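Local coordinates for protein KP700603 (Klebsiella pneumoniae 700603, PDB 5KVK) that is of unknown function but belongs to the competence-damaged protein (CinA) superfamily, at residues A[13-16]-A[17-21]. Sequence-based numbering, arbitrary orientation.
Sequences HELT and TRVAR
The amide N-H groups of T17, R18, V19 and A20 donate to the carbonyl oxygens of H13, E14, L15 and T16, four successive i+4 to i bonds in the first turns of helix 12-26, the shortest being A20 N to T16 O at 2.8 Å. V19 N approaches L15 O in the carbonyl plane, and its N-H points at the oxygen with an angle of 165°. H13 O is gripped twice by one residue: T17 N reaches it at 3.0 Å and the T17 hydroxyl OG1 at 2.8 Å, from opposite faces of the carbonyl plane. The hydroxyl can fold back because OG1 stands anti to the carbonyl carbon (chi1 -64°), beside the backbone N. This is the familiar in-helix bond of a threonine to the carbonyl four residues earlier; T16 OG1 repeats it with T12 O. T17 OG1 is also bonded to Q48 NE2 of the neighbouring loop, and it lies over one face of the H13 ring, 4.3 Å above the plane and offset toward the rim. The helix packs beside helix 147-165, the last of the fold, where L15 touches M159 and A160 and V19 touches M159 and L162, while T16 meets A44 and L45 of helix 40-46. L15 CD1 and V19 CG2, one turn apart, are 4.4 Å from each other, a loose apolar contact on the buried side. The R18 chain is extended through chi1 and chi2, then bends at chi3 (54°), bringing the guanidinium alongside the L15 methyl CD1. R18 NH2 lies 3.2 Å from L15 CD1, a close contact without a hydrogen bond, the methyl meeting the flat group obliquely. A20 lays its methyl CB 3.3 Å from T16 O and touches Q48 and F54.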
ATOM      1  N   HIS A  13     -16.246   4.467  -1.214  1.00 34.27           N
ATOM      2  CA  HIS A  13     -16.135   4.408  -2.667  1.00 34.29           C
ATOM      3  C   HIS A  13     -16.824   5.611  -3.325  1.00 29.62           C
ATOM      4  O   HIS A  13     -16.327   6.147  -4.316  1.00 29.44           O
ATOM      5  CB  HIS A  13     -16.725   3.078  -3.158  1.00 36.93           C
ATOM      6  CG  HIS A  13     -16.598   2.831  -4.633  1.00 46.51           C
ATOM      7  ND1 HIS A  13     -15.410   2.944  -5.323  1.00 53.96           N
ATOM      8  CD2 HIS A  13     -17.510   2.401  -5.536  1.00 54.19           C
ATOM      9  CE1 HIS A  13     -15.608   2.653  -6.596  1.00 51.29           C
ATOM     10  NE2 HIS A  13     -16.874   2.324  -6.752  1.00 55.58           N
ATOM     11  N   GLU A  14     -17.993   6.026  -2.814  1.00 32.01           N
ATOM     12  CA  GLU A  14     -18.686   7.176  -3.410  1.00 31.02           C
ATOM     13  C   GLU A  14     -17.910   8.487  -3.206  1.00 32.99           C
ATOM     14  O   GLU A  14     -17.665   9.239  -4.168  1.00 33.01           O
ATOM     15  CB  GLU A  14     -20.104   7.260  -2.846  1.00 31.78           C
ATOM     16  CG  GLU A  14     -20.943   8.382  -3.438  1.00 34.79           C
ATOM     17  CD  GLU A  14     -22.314   8.450  -2.775  1.00 39.11           C
ATOM     18  OE1 GLU A  14     -22.545   7.701  -1.799  1.00 40.27           O
ATOM     19  OE2 GLU A  14     -23.112   9.269  -3.240  1.00 43.62           O
ATOM     20  N   LEU A  15     -17.486   8.765  -1.969  1.00 32.06           N
ATOM     21  CA  LEU A  15     -16.611   9.916  -1.690  1.00 33.36           C
ATOM     22  C   LEU A  15     -15.375   9.928  -2.584  1.00 32.84           C
ATOM     23  O   LEU A  15     -14.977  10.980  -3.130  1.00 28.95           O
ATOM     24  CB  LEU A  15     -16.184   9.866  -0.220  1.00 35.82           C
ATOM     25  CG  LEU A  15     -15.074  10.841   0.159  1.00 38.33           C
ATOM     26  CD1 LEU A  15     -15.760  12.177   0.077  1.00 37.85           C
ATOM     27  CD2 LEU A  15     -14.557  10.589   1.560  1.00 41.71           C
ATOM     28  N   THR A  16     -14.706   8.771  -2.699  1.00 26.61           N
ATOM     29  CA  THR A  16     -13.480   8.747  -3.484  1.00 24.33           C
ATOM     30  C   THR A  16     -13.772   9.023  -4.947  1.00 27.01           C
ATOM     31  O   THR A  16     -12.954   9.634  -5.639  1.00 28.51           O
ATOM     32  CB  THR A  16     -12.783   7.399  -3.334  1.00 27.83           C
ATOM     33  OG1 THR A  16     -12.526   7.199  -1.932  1.00 29.92           O
ATOM     34  CG2 THR A  16     -11.457   7.381  -4.082  1.00 28.60           C
ATOM     35  N   THR A  17     -14.913   8.538  -5.454  1.00 26.85           N
ATOM     36  CA  THR A  17     -15.295   8.874  -6.827  1.00 28.09           C
ATOM     37  C   THR A  17     -15.348  10.389  -7.014  1.00 31.01           C
ATOM     38  O   THR A  17     -14.843  10.942  -8.016  1.00 30.64           O
ATOM     39  CB  THR A  17     -16.656   8.236  -7.115  1.00 32.41           C
ATOM     40  OG1 THR A  17     -16.509   6.805  -7.058  1.00 28.78           O
ATOM     41  CG2 THR A  17     -17.194   8.658  -8.449  1.00 36.61           C
ATOM     42  N   ARG A  18     -15.947  11.086  -6.047  1.00 29.63           N
ATOM     43  CA  ARG A  18     -16.140  12.528  -6.210  1.00 30.36           C
ATOM     44  C   ARG A  18     -14.797  13.228  -6.221  1.00 29.75           C
ATOM     45  O   ARG A  18     -14.488  14.039  -7.094  1.00 32.15           O
ATOM     46  CB  ARG A  18     -17.002  13.076  -5.086  1.00 32.55           C
ATOM     47  CG  ARG A  18     -17.083  14.575  -5.155  1.00 32.75           C
ATOM     48  CD  ARG A  18     -18.039  15.197  -4.166  1.00 37.50           C
ATOM     49  NE  ARG A  18     -17.812  14.820  -2.763  1.00 40.08           N
ATOM     50  CZ  ARG A  18     -17.073  15.479  -1.871  1.00 37.86           C
ATOM     51  NH1 ARG A  18     -16.362  16.555  -2.203  1.00 35.83           N
ATOM     52  NH2 ARG A  18     -17.044  15.049  -0.621  1.00 33.45           N
ATOM     53  N   VAL A  19     -13.944  12.866  -5.283  1.00 26.23           N
ATOM     54  CA  VAL A  19     -12.660  13.541  -5.185  1.00 26.60           C
ATOM     55  C   VAL A  19     -11.758  13.194  -6.361  1.00 30.16           C
ATOM     56  O   VAL A  19     -11.026  14.061  -6.871  1.00 28.70           O
ATOM     57  CB  VAL A  19     -12.026  13.195  -3.824  1.00 28.15           C
ATOM     58  CG1 VAL A  19     -10.632  13.765  -3.759  1.00 30.58           C
ATOM     59  CG2 VAL A  19     -12.860  13.809  -2.730  1.00 29.92           C
ATOM     60  N   ALA A  20     -11.804  11.946  -6.845  1.00 28.68           N
ATOM     61  CA  ALA A  20     -11.007  11.600  -8.024  1.00 31.62           C
ATOM     62  C   ALA A  20     -11.416  12.413  -9.250  1.00 32.67           C
ATOM     63  O   ALA A  20     -10.553  12.858 -10.025  1.00 30.60           O
ATOM     64  CB  ALA A  20     -11.125  10.104  -8.313  1.00 33.97           C
ATOM     65  N   ARG A  21     -12.724  12.614  -9.457  1.00 29.78           N
ATOM     66  CA  ARG A  21     -13.147  13.411 -10.618  1.00 31.18           C
ATOM     67  C   ARG A  21     -12.584  14.812 -10.506  1.00 33.25           C
ATOM     68  O   ARG A  21     -12.265  15.455 -11.516  1.00 35.19           O
ATOM     69  CB  ARG A  21     -14.688  13.495 -10.729  1.00 35.62           C
ATOM     70  CG  ARG A  21     -15.379  12.405 -11.597  1.00 42.77           C
ATOM     71  CD  ARG A  21     -16.709  12.874 -12.211  1.00 52.01           C
ATOM     72  NE  ARG A  21     -17.404  13.790 -11.326  1.00 48.09           N
ATOM     73  CZ  ARG A  21     -18.104  13.411 -10.247  1.00 47.13           C
ATOM     74  NH1 ARG A  21     -18.229  12.103  -9.918  1.00 38.63           N
ATOM     75  NH2 ARG A  21     -18.694  14.344  -9.488  1.00 45.53           N
TER